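PDB 4XDN: MAU2 chromatid cohesion factor homolog from Saccharomyces cerevisiae, which forms a complex with SCC2 that is required for the association of cohesin with chromosomes, and so takes part in sister chromatid cohesion. Local coordinates for residues A[38-43]-A[88-93]; A[57-62]-A[96-101]. One frame throughout, in Å; residues are numbered along the deposited sequence.

Contact 1: residues A[38-43]-A[88-93]; sequences EYRDHA and TFEMVE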
loop_
_atom_site.group_PDB
_atom_site.type_symbol
_atom_site.label_atom_id
_atom_site.label_comp_id
_atom_site.label_asym_id
_atom_site.label_seq_id
_atom_site.Cartn_x
_atom_site.Cartn_y
_atom_site.Cartn_z
ATOM N N GLU A 38 -2.234 -13.158 -34.983
ATOM C CA GLU A 38 -0.966 -12.557 -35.389
ATOM C C GLU A 38 -0.952 -11.064 -35.089
ATOM O O GLU A 38 0.023 -10.547 -34.543
ATOM C CB GLU A 38 -0.692 -12.793 -36.882
ATOM C CG GLU A 38 0.550 -12.065 -37.394
ATOM C CD GLU A 38 0.968 -12.484 -38.794
ATOM O OE1 GLU A 38 0.120 -13.002 -39.551
ATOM O OE2 GLU A 38 2.154 -12.292 -39.138
ATOM N N TYR A 39 -2.031 -10.373 -35.447
ATOM C CA TYR A 39 -2.142 -8.939 -35.191
ATOM C C TYR A 39 -2.017 -8.644 -33.695
ATOM O O TYR A 39 -1.345 -7.692 -33.293
ATOM C CB TYR A 39 -3.471 -8.397 -35.722
ATOM C CG TYR A 39 -3.553 -8.296 -37.230
ATOM C CD1 TYR A 39 -2.535 -7.705 -37.965
ATOM C CD2 TYR A 39 -4.653 -8.795 -37.919
ATOM C CE1 TYR A 39 -2.607 -7.610 -39.341
ATOM C CE2 TYR A 39 -4.736 -8.706 -39.297
ATOM C CZ TYR A 39 -3.711 -8.114 -40.003
ATOM O OH TYR A 39 -3.791 -8.022 -41.375
ATOM N N ARG A 40 -2.669 -9.468 -32.880
ATOM C CA ARG A 40 -2.628 -9.313 -31.431
ATOM C C ARG A 40 -1.227 -9.575 -30.895
ATOM O O ARG A 40 -0.659 -8.746 -30.187
ATOM C CB ARG A 40 -3.627 -10.264 -30.766
ATOM C CG ARG A 40 -3.614 -10.247 -29.232
ATOM C CD ARG A 40 -4.281 -11.491 -28.671
ATOM N NE ARG A 40 -3.601 -12.707 -29.113
ATOM C CZ ARG A 40 -4.168 -13.910 -29.185
ATOM N NH1 ARG A 40 -5.441 -14.078 -28.845
ATOM N NH2 ARG A 40 -3.459 -14.949 -29.604
ATOM N N ASP A 41 -0.676 -10.736 -31.234
ATOM C CA ASP A 41 0.605 -11.165 -30.685
ATOM C C ASP A 41 1.747 -10.264 -31.143
ATOM O O ASP A 41 2.770 -10.159 -30.465
ATOM C CB ASP A 41 0.893 -12.617 -31.077
ATOM C CG ASP A 41 -0.115 -13.590 -30.495
ATOM O OD1 ASP A 41 -0.802 -13.226 -29.517
ATOM O OD2 ASP A 41 -0.218 -14.722 -31.013
ATOM N N HIS A 42 1.569 -9.611 -32.287
ATOM C CA HIS A 42 2.574 -8.687 -32.790
ATOM C C HIS A 42 2.495 -7.357 -32.049
ATOM O O HIS A 42 3.509 -6.685 -31.850
ATOM C CB HIS A 42 2.407 -8.460 -34.291
ATOM C CG HIS A 42 3.578 -7.780 -34.921
ATOM N ND1 HIS A 42 4.770 -8.428 -35.162
ATOM C CD2 HIS A 42 3.749 -6.506 -35.343
ATOM C CE1 HIS A 42 5.622 -7.585 -35.716
ATOM N NE2 HIS A 42 5.029 -6.411 -35.835
ATOM N N ALA A 43 1.287 -6.976 -31.646
ATOM C CA ALA A 43 1.107 -5.787 -30.825
ATOM C C ALA A 43 1.774 -5.984 -29.465
ATOM O O ALA A 43 2.397 -5.066 -28.933
ATOM C CB ALA A 43 -0.367 -5.471 -30.659
ATOM N N THR A 88 -14.673 -15.818 -28.788
ATOM C CA THR A 88 -15.286 -14.766 -27.987
ATOM C C THR A 88 -14.385 -14.373 -26.822
ATOM O O THR A 88 -14.216 -13.188 -26.540
ATOM C CB THR A 88 -16.659 -15.206 -27.449
ATOM O OG1 THR A 88 -17.527 -15.494 -28.550
ATOM C CG2 THR A 88 -17.290 -14.112 -26.591
ATOM N N PHE A 89 -13.807 -15.368 -26.155
ATOM C CA PHE A 89 -12.928 -15.119 -25.017
ATOM C C PHE A 89 -11.684 -14.328 -25.425
ATOM O O PHE A 89 -11.322 -13.356 -24.761
ATOM C CB PHE A 89 -12.513 -16.441 -24.359
ATOM C CG PHE A 89 -13.632 -17.145 -23.623
ATOM C CD1 PHE A 89 -14.720 -16.444 -23.121
ATOM C CD2 PHE A 89 -13.583 -18.516 -23.425
ATOM C CE1 PHE A 89 -15.736 -17.098 -22.445
ATOM C CE2 PHE A 89 -14.597 -19.172 -22.750
ATOM C CZ PHE A 89 -15.672 -18.462 -22.260
ATOM N N GLU A 90 -11.034 -14.737 -26.512
ATOM C CA GLU A 90 -9.845 -14.037 -26.991
ATOM C C GLU A 90 -10.188 -12.609 -27.391
ATOM O O GLU A 90 -9.461 -11.669 -27.062
ATOM C CB GLU A 90 -9.220 -14.771 -28.175
ATOM C CG GLU A 90 -8.529 -16.067 -27.808
ATOM C CD GLU A 90 -7.919 -16.753 -29.011
ATOM O OE1 GLU A 90 -7.018 -16.163 -29.640
ATOM O OE2 GLU A 90 -8.346 -17.881 -29.332
ATOM N N MET A 91 -11.299 -12.452 -28.102
ATOM C CA MET A 91 -11.757 -11.134 -28.521
ATOM C C MET A 91 -12.077 -10.242 -27.328
ATOM O O MET A 91 -11.598 -9.112 -27.243
ATOM C CB MET A 91 -12.991 -11.259 -29.410
ATOM C CG MET A 91 -13.683 -9.934 -29.680
ATOM S SD MET A 91 -15.140 -10.081 -30.718
ATOM C CE MET A 91 -15.844 -8.464 -30.434
ATOM N N VAL A 92 -12.909 -10.750 -26.423
ATOM C CA VAL A 92 -13.355 -9.984 -25.266
ATOM C C VAL A 92 -12.174 -9.637 -24.369
ATOM O O VAL A 92 -12.161 -8.587 -23.730
ATOM C CB VAL A 92 -14.423 -10.762 -24.460
ATOM C CG1 VAL A 92 -14.602 -10.177 -23.063
ATOM C CG2 VAL A 92 -15.744 -10.753 -25.206
ATOM N N GLU A 93 -11.187 -10.525 -24.324
ATOM C CA GLU A 93 -9.965 -10.276 -23.570
ATOM C C GLU A 93 -9.336 -8.959 -24.023
ATOM O O GLU A 93 -8.808 -8.198 -23.211
ATOM C CB GLU A 93 -8.978 -11.431 -23.755
ATOM C CG GLU A 93 -7.755 -11.372 -22.856
ATOM C CD GLU A 93 -8.023 -11.888 -21.456
ATOM O OE1 GLU A 93 -7.049 -12.020 -20.685
ATOM O OE2 GLU A 93 -9.197 -12.166 -21.121
HETATM O O HOH W 1 -6.904 -12.411 -27.000
#
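Arg-40 reaches from helix 29-45 to Glu-90 on helix 81-98, a salt bridge spanning two helices of this largely helical, superhelical array, where the nearest CA atoms, those of Arg-40 and Glu-90, still lie 9.7 Å apart. The arginine leaves its helix with CG anti to the backbone N (chi1 177°) and then bends at chi3; the two side chains cross at about a right angle. NH1 of Arg-40 donates to OE1 of Glu-90 over 2.7 Å, using the lone pair that faces away from the other carboxylate oxygen; the two flat groups are tilted 34° from one another. The same NH1 gives a second bond, 2.9 Å long, to a water that passes a hydrogen on to the backbone O of Glu-90, so both ends of the glutamate are tied to one nitrogen. Tyr-33 OH and Lys-86 NZ hold Glu-90 OE2, and Gln-37 NE2 also binds OE1. Next along the helix, Asp-41 takes the other edge of the guanidinium, its OD1 receiving both NE and NH2 of Arg-40. A leucine here in place of the arginine would probably leave Asp-41 OD1 without these two N-H donors, Glu-90 OE1 to Gln-37 and the bridging water without its N-H donor. NE and NH2 of Arg-40 close on Asp-41 OD1 at 2.9 and 3.2 Å, approaching from the same face of the carboxylate plane.

Contact 2: residues A[57-62]-A[96-101]; sequences KQYYGL and IQETYN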
loop_
_atom_site.group_PDB
_atom_site.type_symbol
_atom_site.label_atom_id
_atom_site.label_comp_id
_atom_site.label_asym_id
_atom_site.label_seq_id
_atom_site.Cartn_x
_atom_site.Cartn_y
_atom_site.Cartn_z
ATOM N N LYS A 57 -0.659 4.697 -32.244
ATOM C CA LYS A 57 -1.624 4.477 -33.315
ATOM C C LYS A 57 -1.408 3.121 -33.971
ATOM O O LYS A 57 -2.364 2.422 -34.304
ATOM C CB LYS A 57 -1.523 5.584 -34.364
ATOM C CG LYS A 57 -2.075 6.921 -33.903
ATOM C CD LYS A 57 -1.891 7.996 -34.959
ATOM C CE LYS A 57 -2.799 7.745 -36.160
ATOM N NZ LYS A 57 -2.650 8.826 -37.189
ATOM N N GLN A 58 -0.145 2.753 -34.154
ATOM C CA GLN A 58 0.196 1.472 -34.756
ATOM C C GLN A 58 -0.161 0.318 -33.830
ATOM O O GLN A 58 -0.684 -0.704 -34.276
ATOM C CB GLN A 58 1.685 1.419 -35.100
ATOM C CG GLN A 58 2.124 2.469 -36.103
ATOM C CD GLN A 58 2.973 1.891 -37.212
ATOM O OE1 GLN A 58 2.540 0.995 -37.939
ATOM N NE2 GLN A 58 4.193 2.397 -37.346
ATOM N N TYR A 59 0.129 0.482 -32.543
ATOM C CA TYR A 59 -0.179 -0.547 -31.560
ATOM C C TYR A 59 -1.673 -0.839 -31.533
ATOM O O TYR A 59 -2.090 -1.993 -31.585
ATOM C CB TYR A 59 0.291 -0.130 -30.166
ATOM C CG TYR A 59 -0.183 -1.059 -29.070
ATOM C CD1 TYR A 59 0.529 -2.207 -28.749
ATOM C CD2 TYR A 59 -1.345 -0.790 -28.359
ATOM C CE1 TYR A 59 0.098 -3.059 -27.750
ATOM C CE2 TYR A 59 -1.785 -1.637 -27.358
ATOM C CZ TYR A 59 -1.059 -2.770 -27.058
ATOM O OH TYR A 59 -1.494 -3.616 -26.061
ATOM N N TYR A 60 -2.475 0.214 -31.451
ATOM C CA TYR A 60 -3.918 0.058 -31.389
ATOM C C TYR A 60 -4.498 -0.221 -32.774
ATOM O O TYR A 60 -5.598 -0.757 -32.895
ATOM C CB TYR A 60 -4.560 1.303 -30.770
ATOM C CG TYR A 60 -4.523 1.319 -29.256
ATOM C CD1 TYR A 60 -4.815 0.176 -28.523
ATOM C CD2 TYR A 60 -4.195 2.474 -28.558
ATOM C CE1 TYR A 60 -4.781 0.178 -27.147
ATOM C CE2 TYR A 60 -4.159 2.486 -27.175
ATOM C CZ TYR A 60 -4.456 1.332 -26.476
ATOM O OH TYR A 60 -4.430 1.323 -25.102
ATOM N N GLY A 61 -3.752 0.134 -33.815
ATOM C CA GLY A 61 -4.125 -0.230 -35.167
ATOM C C GLY A 61 -4.136 -1.741 -35.302
ATOM O O GLY A 61 -5.035 -2.319 -35.916
ATOM N N LEU A 62 -3.134 -2.382 -34.709
ATOM C CA LEU A 62 -3.039 -3.836 -34.719
ATOM C C LEU A 62 -4.161 -4.466 -33.899
ATOM O O LEU A 62 -4.786 -5.433 -34.335
ATOM C CB LEU A 62 -1.680 -4.284 -34.181
ATOM C CG LEU A 62 -0.475 -3.930 -35.057
ATOM C CD1 LEU A 62 0.813 -4.072 -34.270
ATOM C CD2 LEU A 62 -0.442 -4.805 -36.303
ATOM N N ILE A 96 -11.508 -5.858 -23.038
ATOM C CA ILE A 96 -11.343 -5.572 -21.622
ATOM C C ILE A 96 -10.007 -4.884 -21.336
ATOM O O ILE A 96 -9.938 -3.972 -20.510
ATOM C CB ILE A 96 -11.457 -6.875 -20.795
ATOM C CG1 ILE A 96 -12.892 -7.404 -20.865
ATOM C CG2 ILE A 96 -11.066 -6.643 -19.341
ATOM C CD1 ILE A 96 -13.082 -8.783 -20.265
ATOM N N GLN A 97 -8.954 -5.314 -22.023
ATOM C CA GLN A 97 -7.604 -4.839 -21.728
ATOM C C GLN A 97 -7.162 -3.652 -22.584
ATOM O O GLN A 97 -6.253 -2.918 -22.196
ATOM C CB GLN A 97 -6.602 -5.981 -21.899
ATOM C CG GLN A 97 -6.761 -7.103 -20.884
ATOM C CD GLN A 97 -5.665 -8.144 -20.996
ATOM O OE1 GLN A 97 -4.749 -8.013 -21.808
ATOM N NE2 GLN A 97 -5.753 -9.187 -20.178
ATOM N N GLU A 98 -7.802 -3.459 -23.735
ATOM C CA GLU A 98 -7.345 -2.461 -24.704
ATOM C C GLU A 98 -8.324 -1.301 -24.895
ATOM O O GLU A 98 -7.932 -0.242 -25.384
ATOM C CB GLU A 98 -7.080 -3.132 -26.056
ATOM C CG GLU A 98 -6.219 -4.391 -25.971
ATOM C CD GLU A 98 -4.836 -4.125 -25.396
ATOM O OE1 GLU A 98 -4.342 -2.984 -25.519
ATOM O OE2 GLU A 98 -4.243 -5.061 -24.820
ATOM N N THR A 99 -9.582 -1.497 -24.498
ATOM C CA THR A 99 -10.645 -0.530 -24.779
ATOM C C THR A 99 -11.461 -0.152 -23.544
ATOM O O THR A 99 -11.233 -0.670 -22.452
ATOM C CB THR A 99 -11.628 -1.080 -25.840
ATOM O OG1 THR A 99 -12.396 -2.153 -25.280
ATOM C CG2 THR A 99 -10.883 -1.587 -27.067
ATOM N N TYR A 100 -12.417 0.755 -23.742
ATOM C CA TYR A 100 -13.393 1.111 -22.715
ATOM C C TYR A 100 -14.772 0.543 -23.051
ATOM O O TYR A 100 -15.767 0.878 -22.407
ATOM C CB TYR A 100 -13.492 2.632 -22.561
ATOM C CG TYR A 100 -12.251 3.288 -22.002
ATOM C CD1 TYR A 100 -11.803 2.997 -20.720
ATOM C CD2 TYR A 100 -11.536 4.215 -22.748
ATOM C CE1 TYR A 100 -10.674 3.598 -20.204
ATOM C CE2 TYR A 100 -10.406 4.824 -22.239
ATOM C CZ TYR A 100 -9.981 4.514 -20.966
ATOM O OH TYR A 100 -8.854 5.118 -20.458
ATOM N N ASN A 101 -14.827 -0.314 -24.065
ATOM C CA ASN A 101 -16.089 -0.889 -24.514
ATOM C C ASN A 101 -16.502 -2.075 -23.648
ATOM O O ASN A 101 -16.505 -3.225 -24.093
ATOM C CB ASN A 101 -15.978 -1.300 -25.982
ATOM C CG ASN A 101 -15.716 -0.117 -26.890
ATOM O OD1 ASN A 101 -14.608 0.415 -26.926
ATOM N ND2 ASN A 101 -16.736 0.307 -27.624
#
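A buried polar junction, where helix 53-76 meets the last turn of helix 81-98 beside the start of helix 369-398, is built by Tyr-59 and Tyr-60 around the carboxylate of Glu-98. Tyr-59 supplies the direct link: its OH donates to OE1 of Glu-98 over 3.0 Å, arriving from above the carboxylate plane, 38° out of it. The ring of Tyr-59 crosses the glutamate chain at about a right angle, and its edge lies against the same oxygen, CE2 standing 3.4 Å from Glu-98 OE1. A bend at chi2 (-61°) folds the glutamate so that its carboxylate turns to the two tyrosines although its CB does not point at 57-62. Tyr-60 meets Glu-98 with a ring edge: CE1 of Tyr-60 is 3.6 Å from Glu-98 OE1 and equally far from the backbone O of Glu-98. The neighbouring rings also touch, CD2 of Tyr-59 sitting over one face of Tyr-60 near its rim. Just past the helix end, Thr-99 OG1 accepts from the backbone N of Asn-101 at 3.3 Å, an ST turn. Outside the two segments, Met-369 N bonds to Tyr-59 OH and Ser-368 OG to Glu-98 OE2, while Tyr-60 OH reaches Asn-370 and the backbone of a chain of another protein. An amide bonded to the Tyr-59 hydroxyl would probably make it a stronger donor, and the N-terminal end of helix 369-398 is likely to ease the cost of a buried negative charge on Glu-98.

How the contacts relate
Both contacts draw on helix 81-98, contact 1 at its middle and contact 2 at its C-terminal end, while their first segments lie on consecutive helices, 29-45 and 53-76. Their centres are about 10 Å apart, and they touch directly: Ala-43 O packs 3.3 Å from Tyr-59 CE1, and Leu-62 CD1 rests against Ala-43 and His-42. Contact 1 is only partly buried, and there opposite full charges and a water span a wide helix separation. Contact 2 is buried, brings the backbones closer, and serves its carboxylate with neutral hydroxyls and ring edges instead. Residues of both pairs of segments also meet the chain of another protein.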